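Local structure of DNA repair protein RAD7 (Saccharomyces cerevisiae, 5ZB2) at residues I13-I16 with S17-I20; T167-S170 with L171-L175; K93-A96 with I97-H101. The protein takes part in global genome nucleotide excision repair, as a component of the complex that clears damage from nontranscribing DNA, and binds Elongin-C. All blocks are in the same frame, centred on the assembly; numbering follows the deposited sequence.

Interaction 1 of 3, residues I13-I16 with S17-I20; sequences ITKI and SENI
Ile16, Ser17 and Glu18 carry this stretch of helix 8-41, each meeting a residue one turn before or after. The branch methyl CG2 of Ile16 touches CD1 of Ile20 at 3.9 Å, and the two side chains cross obliquely along a buried apolar strip. Ser17 N bonds Ile13 O (2.8 Å), and Ser17 O accepts from His66 NE2 of the second subunit. Glu18 folds back over the preceding turn: with CG anti to the carbonyl carbon (chi1 -72°), its CG sits 3.2 Å from Thr14 O, and the chain runs out straight beyond it. OE2 then forms a long salt bridge with Lys15 NZ (3.5 Å). A water bridges the pair, accepting from Lys15 NZ and donating to Glu18 OE2. The lysine chain bends at chi2 and chi3, which brings its CD within 3.2 Å of Asn19 ND2. Lys15 O takes two bonds from Asn19, from N and ND2 on opposite faces of its plane; ND2, above that plane rather than on a lone pair, also bonds Thr88 OG1 of Elongin-C weakly. Ile13 and Ile16 pack on both chains. These are i to i+4 contacts of an interface helix, isoleucines and polar groups both meeting the partner chains.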
loop_
_atom_site.group_PDB
_atom_site.type_symbol
_atom_site.label_atom_id
_atom_site.label_comp_id
_atom_site.label_asym_id
_atom_site.label_seq_id
_atom_site.Cartn_x
_atom_site.Cartn_y
_atom_site.Cartn_z
ATOM N N ILE A 13 -4.169 -21.269 16.047
ATOM C CA ILE A 13 -4.185 -20.213 15.038
ATOM C C ILE A 13 -5.358 -19.271 15.273
ATOM O O ILE A 13 -5.227 -18.050 15.137
ATOM C CB ILE A 13 -4.208 -20.830 13.627
ATOM C CG1 ILE A 13 -2.844 -21.469 13.330
ATOM C CG2 ILE A 13 -4.558 -19.778 12.570
ATOM C CD1 ILE A 13 -2.785 -22.260 12.043
ATOM N N THR A 14 -6.521 -19.816 15.636
ATOM C CA THR A 14 -7.661 -18.959 15.947
ATOM C C THR A 14 -7.354 -18.061 17.138
ATOM O O THR A 14 -7.647 -16.859 17.112
ATOM C CB THR A 14 -8.904 -19.807 16.218
ATOM O OG1 THR A 14 -9.270 -20.509 15.027
ATOM C CG2 THR A 14 -10.084 -18.934 16.663
ATOM N N LYS A 15 -6.758 -18.622 18.193
ATOM C CA LYS A 15 -6.407 -17.812 19.354
ATOM C C LYS A 15 -5.427 -16.713 18.967
ATOM O O LYS A 15 -5.594 -15.550 19.352
ATOM C CB LYS A 15 -5.823 -18.697 20.457
ATOM C CG LYS A 15 -5.435 -17.951 21.737
ATOM C CD LYS A 15 -6.575 -17.100 22.304
ATOM C CE LYS A 15 -7.796 -17.936 22.668
ATOM N NZ LYS A 15 -8.922 -17.095 23.159
ATOM N N ILE A 16 -4.398 -17.067 18.196
ATOM C CA ILE A 16 -3.416 -16.078 17.755
ATOM C C ILE A 16 -4.097 -14.986 16.942
ATOM O O ILE A 16 -3.935 -13.790 17.213
ATOM C CB ILE A 16 -2.296 -16.762 16.951
ATOM C CG1 ILE A 16 -1.499 -17.705 17.860
ATOM C CG2 ILE A 16 -1.375 -15.721 16.320
ATOM C CD1 ILE A 16 -0.539 -18.615 17.122
ATOM N N SER A 17 -4.865 -15.383 15.928
ATOM C CA SER A 17 -5.534 -14.407 15.078
ATOM C C SER A 17 -6.426 -13.480 15.898
ATOM O O SER A 17 -6.449 -12.265 15.667
ATOM C CB SER A 17 -6.345 -15.133 14.003
ATOM O OG SER A 17 -6.711 -14.253 12.956
ATOM N N GLU A 18 -7.157 -14.032 16.870
ATOM C CA GLU A 18 -8.030 -13.201 17.695
ATOM C C GLU A 18 -7.228 -12.172 18.483
ATOM O O GLU A 18 -7.648 -11.015 18.614
ATOM C CB GLU A 18 -8.853 -14.073 18.646
ATOM C CG GLU A 18 -9.947 -14.880 17.968
ATOM C CD GLU A 18 -10.733 -15.729 18.949
ATOM O OE1 GLU A 18 -11.871 -16.123 18.618
ATOM O OE2 GLU A 18 -10.211 -16.000 20.054
ATOM N N ASN A 19 -6.070 -12.569 19.013
ATOM C CA ASN A 19 -5.279 -11.639 19.809
ATOM C C ASN A 19 -4.558 -10.610 18.950
ATOM O O ASN A 19 -4.263 -9.511 19.434
ATOM C CB ASN A 19 -4.274 -12.400 20.672
ATOM C CG ASN A 19 -4.883 -12.889 21.970
ATOM O OD1 ASN A 19 -4.954 -12.147 22.951
ATOM N ND2 ASN A 19 -5.335 -14.139 21.982
ATOM N N ILE A 20 -4.260 -10.930 17.689
ATOM C CA ILE A 20 -3.729 -9.905 16.793
ATOM C C ILE A 20 -4.758 -8.799 16.609
ATOM O O ILE A 20 -4.432 -7.609 16.694
ATOM C CB ILE A 20 -3.308 -10.519 15.444
ATOM C CG1 ILE A 20 -2.178 -11.533 15.646
ATOM C CG2 ILE A 20 -2.846 -9.427 14.479
ATOM C CD1 ILE A 20 -1.846 -12.341 14.409
HETATM O O HOH W 1 -9.696 -14.772 22.248
#

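Interaction 2 of 3, residues T167-S170 with L171-L175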
loop_
_atom_site.group_PDB
_atom_site.type_symbol
_atom_site.label_atom_id
_atom_site.label_comp_id
_atom_site.label_asym_id
_atom_site.label_seq_id
_atom_site.Cartn_x
_atom_site.Cartn_y
_atom_site.Cartn_z
ATOM N N THR A 167 -19.439 9.361 -16.521
ATOM C CA THR A 167 -20.371 9.326 -17.636
ATOM C C THR A 167 -21.810 9.485 -17.155
ATOM O O THR A 167 -22.097 9.517 -15.958
ATOM C CB THR A 167 -20.221 8.012 -18.399
ATOM O OG1 THR A 167 -20.644 6.930 -17.559
ATOM C CG2 THR A 167 -18.762 7.796 -18.805
ATOM N N ASP A 168 -22.727 9.581 -18.120
ATOM C CA ASP A 168 -24.150 9.607 -17.791
ATOM C C ASP A 168 -24.547 8.385 -16.970
ATOM O O ASP A 168 -25.343 8.490 -16.029
ATOM C CB ASP A 168 -24.977 9.691 -19.076
ATOM C CG ASP A 168 -25.001 11.093 -19.662
ATOM O OD1 ASP A 168 -25.074 12.067 -18.879
ATOM O OD2 ASP A 168 -24.942 11.225 -20.904
ATOM N N LYS A 169 -23.988 7.217 -17.300
ATOM C CA LYS A 169 -24.252 6.025 -16.501
ATOM C C LYS A 169 -23.835 6.234 -15.052
ATOM O O LYS A 169 -24.549 5.831 -14.126
ATOM C CB LYS A 169 -23.523 4.822 -17.099
ATOM C CG LYS A 169 -23.933 3.484 -16.504
ATOM C CD LYS A 169 -23.152 2.334 -17.128
ATOM C CE LYS A 169 -23.844 0.993 -16.908
ATOM N NZ LYS A 169 -24.071 0.685 -15.468
ATOM N N SER A 170 -22.679 6.867 -14.834
ATOM C CA SER A 170 -22.203 7.105 -13.474
ATOM C C SER A 170 -23.123 8.060 -12.731
ATOM O O SER A 170 -23.380 7.882 -11.536
ATOM C CB SER A 170 -20.780 7.662 -13.509
ATOM O OG SER A 170 -19.969 6.915 -14.397
ATOM N N LEU A 171 -23.608 9.097 -13.418
ATOM C CA LEU A 171 -24.577 10.004 -12.814
ATOM C C LEU A 171 -25.849 9.266 -12.411
ATOM O O LEU A 171 -26.392 9.497 -11.323
ATOM C CB LEU A 171 -24.901 11.138 -13.787
ATOM C CG LEU A 171 -25.964 12.138 -13.330
ATOM C CD1 LEU A 171 -25.503 12.879 -12.086
ATOM C CD2 LEU A 171 -26.294 13.107 -14.446
ATOM N N SER A 172 -26.347 8.380 -13.279
ATOM C CA SER A 172 -27.535 7.602 -12.940
ATOM C C SER A 172 -27.307 6.761 -11.689
ATOM O O SER A 172 -28.179 6.689 -10.816
ATOM C CB SER A 172 -27.935 6.709 -14.115
ATOM O OG SER A 172 -28.367 7.484 -15.217
ATOM N N ASN A 173 -26.139 6.120 -11.581
ATOM C CA ASN A 173 -25.862 5.303 -10.403
ATOM C C ASN A 173 -25.713 6.156 -9.150
ATOM O O ASN A 173 -26.054 5.703 -8.052
ATOM C CB ASN A 173 -24.607 4.459 -10.626
ATOM C CG ASN A 173 -24.773 3.455 -11.748
ATOM O OD1 ASN A 173 -23.944 3.378 -12.654
ATOM N ND2 ASN A 173 -25.848 2.676 -11.694
ATOM N N LEU A 174 -25.203 7.381 -9.283
ATOM C CA LEU A 174 -25.188 8.296 -8.146
ATOM C C LEU A 174 -26.607 8.602 -7.685
ATOM O O LEU A 174 -26.916 8.538 -6.489
ATOM C CB LEU A 174 -24.466 9.591 -8.515
ATOM C CG LEU A 174 -24.646 10.742 -7.519
ATOM C CD1 LEU A 174 -24.116 10.350 -6.151
ATOM C CD2 LEU A 174 -23.969 12.013 -8.012
ATOM N N LEU A 175 -27.482 8.950 -8.628
ATOM C CA LEU A 175 -28.837 9.350 -8.272
ATOM C C LEU A 175 -29.651 8.159 -7.785
ATOM O O LEU A 175 -30.374 8.262 -6.791
ATOM C CB LEU A 175 -29.512 10.010 -9.470
ATOM C CG LEU A 175 -28.857 11.308 -9.942
ATOM C CD1 LEU A 175 -29.526 11.817 -11.208
ATOM C CD2 LEU A 175 -28.902 12.361 -8.847
#
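Thr167 is the N-cap of helix 168-178, and its O accepts from Leu171 N (3.0 Å) in the first main-chain bond of that helix. The cap itself is a weak bond from Ser170 N to Thr167 OG1 (3.4 Å). Ser170 OG also donates to this hydroxyl oxygen, since chi1 of -46° swings it beside its own backbone N and back toward the cap; Thr167 OG1 has a further hydrogen bond with Glu141. One residue on, Asp168 O receives Ser172 N at 2.9 Å and, weakly, Ser172 OG at 3.3 Å, while Asp168 OD1 accepts from Ser194 N and Asn195 N, in the loop after strand 184-188. Lys169 O accepts from Asn173 N (3.0 Å), and the Asn173 side chain comes close to the same carbonyl, with CG 3.4 Å from Lys169 O. Asn173 also packs on Glu145 of helix 141-150; to OE1 of this glutamate Lys169 NZ makes a long, weak ion pair. Replaced by an alanine, Asn173 would lose its amide, probably leaving a gap beside Lys169 O and Glu145. Leu174 rests on Phe148 of helix 141-150, whereas Leu171 reaches Ile193. The whole is a capped first turn of a helix packed beside helices 141-150 and 199-202, as in a leucine-rich repeat solenoid.

Interaction 3 of 3, residues K93-A96 with I97-H101; sequences KTLA and IFSPH. With 9FO (3,6,9,12,15,18,21,24,27,30,33,36,39,42,45,48,51,54,57-nonadecaoxanonapentacontane-1,59-diol), chain K.
Thr94 and Phe98 lie side by side and point the same way, one helical turn apart. The methyl CG2 of Thr94 meets the ring at its edge, near the ring plane, 3.5 Å from Phe98 CD2. Chi1 of -56° sets the threonine OG1 beside the backbone N, where it hydrogen-bonds with Asp90 O, and leaves CG2 anti to that N, beside the ring. One face of the same ring is covered by CG2 of Ile97, 4.1 Å above its centre, so the ring meets one aliphatic group at its edge and another over a face. Ile97 in turn lays CG1 within 3.2 Å of Lys93 O, the acceptor of its own N. Phe98 N bonds to Thr94 O at 3.0 Å and only weakly to Leu95 O. Ser99 points toward the previous turn, its OG 3.5 Å from Leu95 CD1. A coiled polyethylene glycol, probably from the crystallisation liquor, lies along this surface: Thr94 CG2 comes within 3.5 Å of its OBQ, Ile97 CD1 touches its CAI at 3.7 Å, and Phe98 CZ approaches its CAX obliquely. Lys93 forms salt bridges with Glu116, with Asp90 and with Asp90 of the second subunit. Helix 89-98 follows strand 78-81 and leads into strand 104-108; Lys93, Ala96 and Ile97 pack on helix 115-124, while Thr94 and Phe98 rest on Leu72.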
loop_
_atom_site.group_PDB
_atom_site.type_symbol
_atom_site.label_atom_id
_atom_site.label_comp_id
_atom_site.label_asym_id
_atom_site.label_seq_id
_atom_site.Cartn_x
_atom_site.Cartn_y
_atom_site.Cartn_z
ATOM N N LYS A 93 -4.871 5.607 0.843
ATOM C CA LYS A 93 -5.236 4.462 1.671
ATOM C C LYS A 93 -4.823 4.678 3.123
ATOM O O LYS A 93 -5.576 4.349 4.045
ATOM C CB LYS A 93 -4.600 3.190 1.106
ATOM C CG LYS A 93 -5.194 2.744 -0.230
ATOM C CD LYS A 93 -4.189 1.981 -1.099
ATOM C CE LYS A 93 -3.783 0.649 -0.479
ATOM N NZ LYS A 93 -2.808 -0.093 -1.334
ATOM N N THR A 94 -3.631 5.238 3.349
ATOM C CA THR A 94 -3.166 5.443 4.718
ATOM C C THR A 94 -4.007 6.499 5.425
ATOM O O THR A 94 -4.366 6.336 6.598
ATOM C CB THR A 94 -1.685 5.840 4.726
ATOM O OG1 THR A 94 -0.912 4.851 4.033
ATOM C CG2 THR A 94 -1.166 5.968 6.152
ATOM N N LEU A 95 -4.334 7.587 4.724
ATOM C CA LEU A 95 -5.214 8.605 5.290
ATOM C C LEU A 95 -6.517 7.983 5.781
ATOM O O LEU A 95 -6.953 8.230 6.911
ATOM C CB LEU A 95 -5.489 9.686 4.242
ATOM C CG LEU A 95 -6.478 10.787 4.636
ATOM C CD1 LEU A 95 -5.892 11.658 5.739
ATOM C CD2 LEU A 95 -6.862 11.620 3.423
ATOM N N ALA A 96 -7.151 7.162 4.942
ATOM C CA ALA A 96 -8.412 6.541 5.331
ATOM C C ALA A 96 -8.240 5.658 6.561
ATOM O O ALA A 96 -9.110 5.628 7.438
ATOM C CB ALA A 96 -8.981 5.726 4.169
ATOM N N ILE A 97 -7.126 4.928 6.643
ATOM C CA ILE A 97 -6.917 4.024 7.769
ATOM C C ILE A 97 -6.744 4.810 9.065
ATOM O O ILE A 97 -7.234 4.397 10.123
ATOM C CB ILE A 97 -5.710 3.105 7.491
ATOM C CG1 ILE A 97 -6.033 2.122 6.359
ATOM C CG2 ILE A 97 -5.277 2.350 8.745
ATOM C CD1 ILE A 97 -7.186 1.172 6.643
ATOM N N PHE A 98 -6.063 5.956 9.004
ATOM C CA PHE A 98 -5.646 6.678 10.200
ATOM C C PHE A 98 -6.459 7.947 10.461
ATOM O O PHE A 98 -6.031 8.790 11.255
ATOM C CB PHE A 98 -4.159 7.027 10.099
ATOM C CG PHE A 98 -3.237 5.857 10.317
ATOM C CD1 PHE A 98 -3.432 4.984 11.375
ATOM C CD2 PHE A 98 -2.161 5.639 9.470
ATOM C CE1 PHE A 98 -2.579 3.917 11.580
ATOM C CE2 PHE A 98 -1.308 4.572 9.671
ATOM C CZ PHE A 98 -1.517 3.712 10.726
ATOM N N SER A 99 -7.627 8.102 9.834
ATOM C CA SER A 99 -8.483 9.271 10.060
ATOM C C SER A 99 -9.940 8.838 10.149
ATOM O O SER A 99 -10.803 9.350 9.430
ATOM C CB SER A 99 -8.291 10.309 8.953
ATOM O OG SER A 99 -6.973 10.818 8.954
ATOM N N PRO A 100 -10.255 7.911 11.057
ATOM C CA PRO A 100 -11.612 7.342 11.079
ATOM C C PRO A 100 -12.701 8.338 11.451
ATOM O O PRO A 100 -13.879 8.055 11.202
ATOM C CB PRO A 100 -11.502 6.221 12.122
ATOM C CG PRO A 100 -10.380 6.645 13.014
ATOM C CD PRO A 100 -9.404 7.367 12.129
ATOM N N HIS A 101 -12.363 9.485 12.033
ATOM C CA HIS A 101 -13.371 10.435 12.490
ATOM C C HIS A 101 -13.849 11.376 11.390
ATOM O O HIS A 101 -14.627 12.290 11.675
ATOM C CB HIS A 101 -12.825 11.253 13.663
ATOM C CG HIS A 101 -12.356 10.417 14.813
ATOM N ND1 HIS A 101 -13.202 9.980 15.808
ATOM C CD2 HIS A 101 -11.130 9.930 15.119
ATOM C CE1 HIS A 101 -12.517 9.263 16.680
ATOM N NE2 HIS A 101 -11.257 9.217 16.286
HETATM O OAA 9FO K . -6.157 -7.756 6.470
HETATM C CAB 9FO K . -5.553 -6.664 7.104
HETATM C CAC 9FO K . -4.210 -7.093 7.694
HETATM O OAD 9FO K . -3.806 -6.188 8.681
HETATM C CAE 9FO K . -3.300 -4.977 8.202
HETATM C CAF 9FO K . -3.277 -3.955 9.338
HETATM O OAG 9FO K . -3.414 -2.668 8.811
HETATM C CAH 9FO K . -4.728 -2.320 8.478
HETATM C CAI 9FO K . -4.705 -1.553 7.164
HETATM O OAJ 9FO K . -4.699 -2.480 6.118
HETATM C CAK 9FO K . -3.895 -2.126 5.031
HETATM C CAL 9FO K . -3.688 -3.348 4.142
HETATM O OAM 9FO K . -2.340 -3.439 3.775
HETATM C CAN 9FO K . -1.855 -4.747 3.722
HETATM C CAO 9FO K . -1.548 -5.224 5.134
HETATM O OAP 9FO K . -0.192 -5.553 5.236
HETATM C CAQ 9FO K . 0.230 -5.794 6.545
HETATM C CAR 9FO K . 0.444 -4.461 7.250
HETATM O OAS 9FO K . 1.187 -4.646 8.417
HETATM C CAT 9FO K . 0.825 -3.786 9.461
HETATM C CAU 9FO K . 1.113 -2.327 9.103
HETATM O OAV 9FO K . -0.068 -1.586 9.207
HETATM C CAW 9FO K . 0.039 -0.269 8.750
HETATM C CAX 9FO K . -1.331 0.403 8.823
HETATM O OAY 9FO K . -1.932 0.423 7.559
HETATM C CAZ 9FO K . -1.437 1.398 6.684
HETATM C CBA 9FO K . -2.347 1.488 5.463
HETATM O OBB 9FO K . -1.615 1.302 4.286
HETATM C CBC 9FO K . -1.588 -0.008 3.792
HETATM C CBD 9FO K . -0.963 0.015 2.401
HETATM O OBE 9FO K . 0.427 0.026 2.528
HETATM C CBF 9FO K . 1.047 0.929 1.663
HETATM C CBG 9FO K . 2.559 0.808 1.805
HETATM O OBH 9FO K . 2.858 0.176 3.022
HETATM C CBI 9FO K . 4.110 0.501 3.562
HETATM C CBJ 9FO K . 4.105 0.257 5.069
HETATM O OBK 9FO K . 4.780 1.314 5.698
HETATM C CBL 9FO K . 4.172 1.807 6.861
HETATM C CBM 9FO K . 4.640 3.239 7.098
HETATM O OBN 9FO K . 3.863 3.826 8.103
HETATM C CBO 9FO K . 2.755 4.545 7.643
HETATM C CBP 9FO K . 3.178 5.938 7.173
HETATM O OBQ 9FO K . 2.265 6.357 6.198
HETATM C CBR 9FO K . 2.740 7.273 5.253
HETATM C CBS 9FO K . 1.893 7.096 3.997
HETATM O OBT 9FO K . 2.736 7.045 2.882
HETATM C CBU 9FO K . 2.269 6.240 1.836
HETATM C CBV 9FO K . 3.450 5.846 0.959
HETATM O OBW 9FO K . 4.035 4.696 1.494
HETATM C CBX 9FO K . 5.169 4.257 0.800
HETATM C CBY 9FO K . 5.950 3.271 1.664
HETATM O OBZ 9FO K . 6.062 3.756 2.972
HETATM C CCA 9FO K . 7.373 3.755 3.464
HETATM C CCB 9FO K . 7.348 3.945 4.979
HETATM O OCC 9FO K . 7.368 5.294 5.348
HETATM C CCD 9FO K . 6.275 6.073 4.951
HETATM C CCE 9FO K . 6.646 6.762 3.640
HETATM O OCF 9FO K . 6.386 8.135 3.704
HETATM C CCG 9FO K . 6.334 8.769 2.455
HETATM C CCH 9FO K . 7.531 8.374 1.588
HETATM O OCI 9FO K . 7.751 9.354 0.612
#

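In the fold
Along the chain interaction 1 comes first, then interaction 3, then interaction 2. The last two lie on helices 89-98 and 168-178, each set between consecutive parallel strands of the leucine-rich repeat solenoid, with centres about 27 Å and nearest atoms about 19 Å apart. Interaction 1 belongs to the long helix 8-41, which precedes the repeats and projects from them; its centre is about 24 Å from that of interaction 3 and about 43 Å from that of interaction 2. The helix at 13-20 meets Elongin-C and the second subunit, and 93-101 also reaches that subunit through Lys93, whereas 167-175 packs within its own chain. Assembly contacts thus involve the N-terminal helix and the start of the solenoid.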